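Glucokinase (Leishmania braziliensis MHOM/BR/75/M2904, PDB 6EDI) probably phosphorylates D-glucose with ATP as a dimeric glucokinase, crystallised here in an open conformation. Local coordinates at residues L233-S241 with L333-F341. Residues are numbered along the deposited sequence; the frame is centred on the assembly and turned at random.
Sequences LECGSLSMS and LTAETTMQF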
ATOM      1  N   LEU A 233       6.341   4.102  -1.197  1.00 24.09           N
ATOM      2  CA  LEU A 233       5.421   4.089  -2.342  1.00 25.59           C
ATOM      3  C   LEU A 233       5.902   4.952  -3.514  1.00 25.27           C
ATOM      4  O   LEU A 233       6.804   5.775  -3.362  1.00 23.68           O
ATOM      5  CB  LEU A 233       4.041   4.575  -1.905  1.00 24.01           C
ATOM      6  CG  LEU A 233       3.270   3.764  -0.866  1.00 26.14           C
ATOM      7  CD1 LEU A 233       2.009   4.495  -0.467  1.00 24.82           C
ATOM      8  CD2 LEU A 233       2.927   2.388  -1.420  1.00 22.23           C
ATOM      9  N   GLU A 234       5.271   4.780  -4.672  1.00 25.19           N
ATOM     10  CA  GLU A 234       5.507   5.663  -5.824  1.00 24.18           C
ATOM     11  C   GLU A 234       4.199   6.254  -6.369  1.00 24.34           C
ATOM     12  O   GLU A 234       3.954   6.242  -7.578  1.00 26.23           O
ATOM     13  CB  GLU A 234       6.256   4.930  -6.956  1.00 24.33           C
ATOM     14  CG  GLU A 234       7.565   4.254  -6.546  1.00 20.28           C
ATOM     15  CD  GLU A 234       8.629   5.245  -6.076  1.00 29.18           C
ATOM     16  OE1 GLU A 234       8.535   6.458  -6.381  1.00 28.01           O
ATOM     17  OE2 GLU A 234       9.575   4.804  -5.402  1.00 27.83           O
ATOM     18  N   CYS A 235       3.378   6.793  -5.478  1.00 22.24           N
ATOM     19  CA  CYS A 235       2.078   7.334  -5.849  1.00 22.74           C
ATOM     20  C   CYS A 235       2.175   8.593  -6.713  1.00 22.90           C
ATOM     21  O   CYS A 235       1.279   8.872  -7.516  1.00 25.03           O
ATOM     22  CB  CYS A 235       1.227   7.603  -4.593  1.00 24.20           C
ATOM     23  SG  CYS A 235       0.756   6.099  -3.665  1.00 24.02           S
ATOM     24  N   GLY A 236       3.266   9.344  -6.573  1.00 23.37           N
ATOM     25  CA  GLY A 236       3.498  10.489  -7.446  1.00 23.95           C
ATOM     26  C   GLY A 236       3.620  10.056  -8.896  1.00 27.81           C
ATOM     27  O   GLY A 236       3.423  10.870  -9.811  1.00 23.97           O
ATOM     28  N   SER A 237       3.925   8.774  -9.103  1.00 24.92           N
ATOM     29  CA  SER A 237       4.169   8.235 -10.448  1.00 26.86           C
ATOM     30  C   SER A 237       2.946   7.533 -11.023  1.00 25.67           C
ATOM     31  O   SER A 237       3.004   6.920 -12.101  1.00 24.51           O
ATOM     32  CB  SER A 237       5.373   7.293 -10.451  1.00 25.56           C
ATOM     33  OG  SER A 237       6.555   7.985 -10.108  1.00 25.09           O
ATOM     34  N   LEU A 238       1.834   7.641 -10.306  1.00 25.23           N
ATOM     35  CA  LEU A 238       0.548   7.209 -10.830  1.00 26.35           C
ATOM     36  C   LEU A 238       0.108   8.199 -11.920  1.00 26.14           C
ATOM     37  O   LEU A 238       0.278   9.417 -11.772  1.00 27.52           O
ATOM     38  CB  LEU A 238      -0.463   7.111  -9.679  1.00 26.43           C
ATOM     39  CG  LEU A 238      -1.977   7.235  -9.801  1.00 31.25           C
ATOM     40  CD1 LEU A 238      -2.617   6.025 -10.449  1.00 30.06           C
ATOM     41  CD2 LEU A 238      -2.563   7.459  -8.391  1.00 26.77           C
ATOM     42  N   SER A 239      -0.421   7.677 -13.020  1.00 22.99           N
ATOM     43  CA  SER A 239      -0.976   8.525 -14.079  1.00 28.98           C
ATOM     44  C   SER A 239      -2.076   9.448 -13.564  1.00 27.80           C
ATOM     45  O   SER A 239      -2.862   9.058 -12.705  1.00 27.99           O
ATOM     46  CB  SER A 239      -1.547   7.669 -15.203  1.00 23.38           C
ATOM     47  OG  SER A 239      -0.593   6.759 -15.676  1.00 27.61           O
ATOM     48  N   MET A 240      -2.142  10.674 -14.089  1.00 24.76           N
ATOM     49  CA  MET A 240      -3.270  11.550 -13.772  1.00 22.87           C
ATOM     50  C   MET A 240      -4.599  10.911 -14.180  1.00 26.00           C
ATOM     51  O   MET A 240      -4.663  10.145 -15.139  1.00 28.33           O
ATOM     52  CB  MET A 240      -3.116  12.927 -14.428  1.00 22.13           C
ATOM     53  CG  MET A 240      -1.991  13.742 -13.834  1.00 27.03           C
ATOM     54  SD  MET A 240      -1.903  15.404 -14.512  1.00 26.15           S
ATOM     55  CE  MET A 240      -3.303  16.171 -13.694  1.00 22.91           C
ATOM     56  N   SER A 241      -5.648  11.229 -13.427  1.00 24.66           N
ATOM     57  CA  SER A 241      -6.970  10.668 -13.631  1.00 23.55           C
ATOM     58  C   SER A 241      -7.609  11.229 -14.892  1.00 29.09           C
ATOM     59  O   SER A 241      -7.309  12.344 -15.318  1.00 27.67           O
ATOM     60  CB  SER A 241      -7.861  10.973 -12.428  1.00 27.07           C
ATOM     61  OG  SER A 241      -7.402  10.303 -11.268  1.00 36.90           O
ATOM     62  N   LEU A 333      -4.404  14.039  -6.598  1.00 24.53           N
ATOM     63  CA  LEU A 333      -3.627  12.826  -6.350  1.00 27.76           C
ATOM     64  C   LEU A 333      -4.083  12.202  -5.046  1.00 27.57           C
ATOM     65  O   LEU A 333      -4.300  10.991  -4.984  1.00 25.27           O
ATOM     66  CB  LEU A 333      -2.122  13.119  -6.279  1.00 27.51           C
ATOM     67  CG  LEU A 333      -1.248  12.023  -5.655  1.00 25.50           C
ATOM     68  CD1 LEU A 333      -1.190  10.754  -6.492  1.00 26.00           C
ATOM     69  CD2 LEU A 333       0.156  12.542  -5.396  1.00 26.95           C
ATOM     70  N   THR A 334      -4.234  13.023  -4.005  1.00 24.91           N
ATOM     71  CA  THR A 334      -4.697  12.486  -2.720  1.00 22.04           C
ATOM     72  C   THR A 334      -6.116  11.932  -2.775  1.00 24.14           C
ATOM     73  O   THR A 334      -6.490  11.113  -1.948  1.00 24.15           O
ATOM     74  CB  THR A 334      -4.622  13.502  -1.573  1.00 24.45           C
ATOM     75  OG1 THR A 334      -5.563  14.563  -1.795  1.00 25.35           O
ATOM     76  CG2 THR A 334      -3.214  14.067  -1.437  1.00 24.86           C
ATOM     77  N   ALA A 335      -6.932  12.377  -3.721  1.00 26.27           N
ATOM     78  CA  ALA A 335      -8.258  11.768  -3.820  1.00 22.77           C
ATOM     79  C   ALA A 335      -8.094  10.301  -4.198  1.00 22.71           C
ATOM     80  O   ALA A 335      -8.784   9.412  -3.662  1.00 24.76           O
ATOM     81  CB  ALA A 335      -9.118  12.503  -4.849  1.00 23.53           C
ATOM     82  N   GLU A 336      -7.179  10.043  -5.130  1.00 22.92           N
ATOM     83  CA  GLU A 336      -6.850   8.664  -5.504  1.00 24.98           C
ATOM     84  C   GLU A 336      -6.223   7.853  -4.360  1.00 26.83           C
ATOM     85  O   GLU A 336      -6.589   6.700  -4.139  1.00 23.79           O
ATOM     86  CB  GLU A 336      -5.938   8.623  -6.742  1.00 27.22           C
ATOM     87  CG  GLU A 336      -6.534   9.227  -8.023  1.00 24.88           C
ATOM     88  CD  GLU A 336      -7.982   8.831  -8.299  1.00 27.49           C
ATOM     89  OE1 GLU A 336      -8.417   7.702  -7.967  1.00 22.70           O
ATOM     90  OE2 GLU A 336      -8.703   9.664  -8.880  1.00 25.11           O
ATOM     91  N   THR A 337      -5.281   8.438  -3.628  1.00 23.35           N
ATOM     92  CA  THR A 337      -4.614   7.678  -2.565  1.00 22.63           C
ATOM     93  C   THR A 337      -5.560   7.434  -1.395  1.00 22.59           C
ATOM     94  O   THR A 337      -5.527   6.368  -0.766  1.00 21.78           O
ATOM     95  CB  THR A 337      -3.296   8.351  -2.096  1.00 21.83           C
ATOM     96  OG1 THR A 337      -3.574   9.633  -1.510  1.00 22.68           O
ATOM     97  CG2 THR A 337      -2.349   8.530  -3.285  1.00 21.94           C
ATOM     98  N   THR A 338      -6.431   8.412  -1.136  1.00 20.26           N
ATOM     99  CA  THR A 338      -7.402   8.332  -0.057  1.00 24.81           C
ATOM    100  C   THR A 338      -8.398   7.229  -0.369  1.00 23.09           C
ATOM    101  O   THR A 338      -8.759   6.426   0.506  1.00 22.84           O
ATOM    102  CB  THR A 338      -8.132   9.667   0.140  1.00 24.73           C
ATOM    103  OG1 THR A 338      -7.175  10.679   0.508  1.00 24.06           O
ATOM    104  CG2 THR A 338      -9.204   9.565   1.207  1.00 22.00           C
ATOM    105  N   MET A 339      -8.860   7.170  -1.612  1.00 21.12           N
ATOM    106  CA  MET A 339      -9.726   6.055  -1.978  1.00 20.66           C
ATOM    107  C   MET A 339      -9.007   4.696  -1.897  1.00 22.10           C
ATOM    108  O   MET A 339      -9.552   3.751  -1.354  1.00 25.01           O
ATOM    109  CB  MET A 339     -10.338   6.272  -3.371  1.00 23.88           C
ATOM    110  CG  MET A 339     -11.332   5.169  -3.764  1.00 26.19           C
ATOM    111  SD  MET A 339     -12.790   5.136  -2.714  1.00 24.77           S
ATOM    112  CE  MET A 339     -12.684   3.480  -2.054  1.00 26.83           C
ATOM    113  N   GLN A 340      -7.791   4.573  -2.422  1.00 22.20           N
ATOM    114  CA  GLN A 340      -7.189   3.233  -2.453  1.00 21.62           C
ATOM    115  C   GLN A 340      -6.875   2.687  -1.077  1.00 22.95           C
ATOM    116  O   GLN A 340      -7.034   1.497  -0.826  1.00 24.17           O
ATOM    117  CB  GLN A 340      -5.895   3.219  -3.253  1.00 21.23           C
ATOM    118  CG  GLN A 340      -6.053   3.504  -4.720  1.00 31.30           C
ATOM    119  CD  GLN A 340      -4.705   3.629  -5.360  1.00 30.34           C
ATOM    120  OE1 GLN A 340      -4.150   4.731  -5.459  1.00 34.76           O
ATOM    121  NE2 GLN A 340      -4.133   2.493  -5.749  1.00 27.03           N
ATOM    122  N   PHE A 341      -6.403   3.555  -0.196  1.00 19.79           N
ATOM    123  CA  PHE A 341      -5.950   3.127   1.117  1.00 20.44           C
ATOM    124  C   PHE A 341      -6.943   3.342   2.271  1.00 21.27           C
ATOM    125  O   PHE A 341      -6.717   2.844   3.403  1.00 19.08           O
ATOM    126  CB  PHE A 341      -4.645   3.871   1.432  1.00 20.77           C
ATOM    127  CG  PHE A 341      -3.537   3.587   0.465  1.00 20.34           C
ATOM    128  CD1 PHE A 341      -3.077   2.286   0.290  1.00 20.37           C
ATOM    129  CD2 PHE A 341      -2.922   4.626  -0.245  1.00 20.84           C
ATOM    130  CE1 PHE A 341      -2.027   2.002  -0.576  1.00 20.61           C
ATOM    131  CE2 PHE A 341      -1.869   4.362  -1.131  1.00 22.92           C
ATOM    132  CZ  PHE A 341      -1.424   3.046  -1.308  1.00 25.28           C
TER
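Glu336 OE2, a carboxylate oxygen at a dimer interface, is gripped by two serines: it accepts from Ser241 OG at 2.8 Å within the chain and is also hydrogen-bonded to Ser239 OG of the second subunit. Ser241 comes in from above the carboxylate plane, 54° out of it, while the other oxygen, OE1, pairs with His376, so both ends of the group are held. Such bonding would be expected to stabilise a buried negative charge. The bend of the Glu336 chain at its second torsion (chi2 -44°) swings the carboxylate across the end of Ser241, where OG can meet OE2 in this way.

Away from this polar corner the contact is mainly apolar. Leu238 CD2 rests against two helix residues, lying 3.9 Å from Glu336 CB and 4.0 Å from Leu333 CD1. With CG of Leu333 trans to its own nitrogen (chi1 164°), the same CD1 reaches the 3-10 turn and rests 3.3 Å from Cys235 O, an oxygen that also receives Leu238 N. One turn further along the helix, the methyl CG2 of Thr337 packs against Cys235 CB at 3.9 Å. Cys235 SG lies at the rim of the Phe341 ring, 4.0 Å from Phe341 CE2 and nearly in the ring plane, a sulfur-aromatic contact made edge-on. Leu233 and Phe341 point at each other from their two segments, Leu233 CD1 lying 3.8 Å from Phe341 CZ beside the sulfur. Met206 of strand 205-210 touches Leu233, Cys235, Thr337 and Phe341, closing this apolar cluster against the sheet.

Gln340, bonded to its counterpart in the second subunit, brings helix 317-341 to the dimer contact; Ser239, bonded to Glu336 of that subunit, brings the loop. Helix 317-341 thus covers the mixed sheet containing strands 205-210, 214-222 and 227-233, and the loop leaving strand 227-233 packs on it, consistent with the actin-like ATPase (ASKHA) fold.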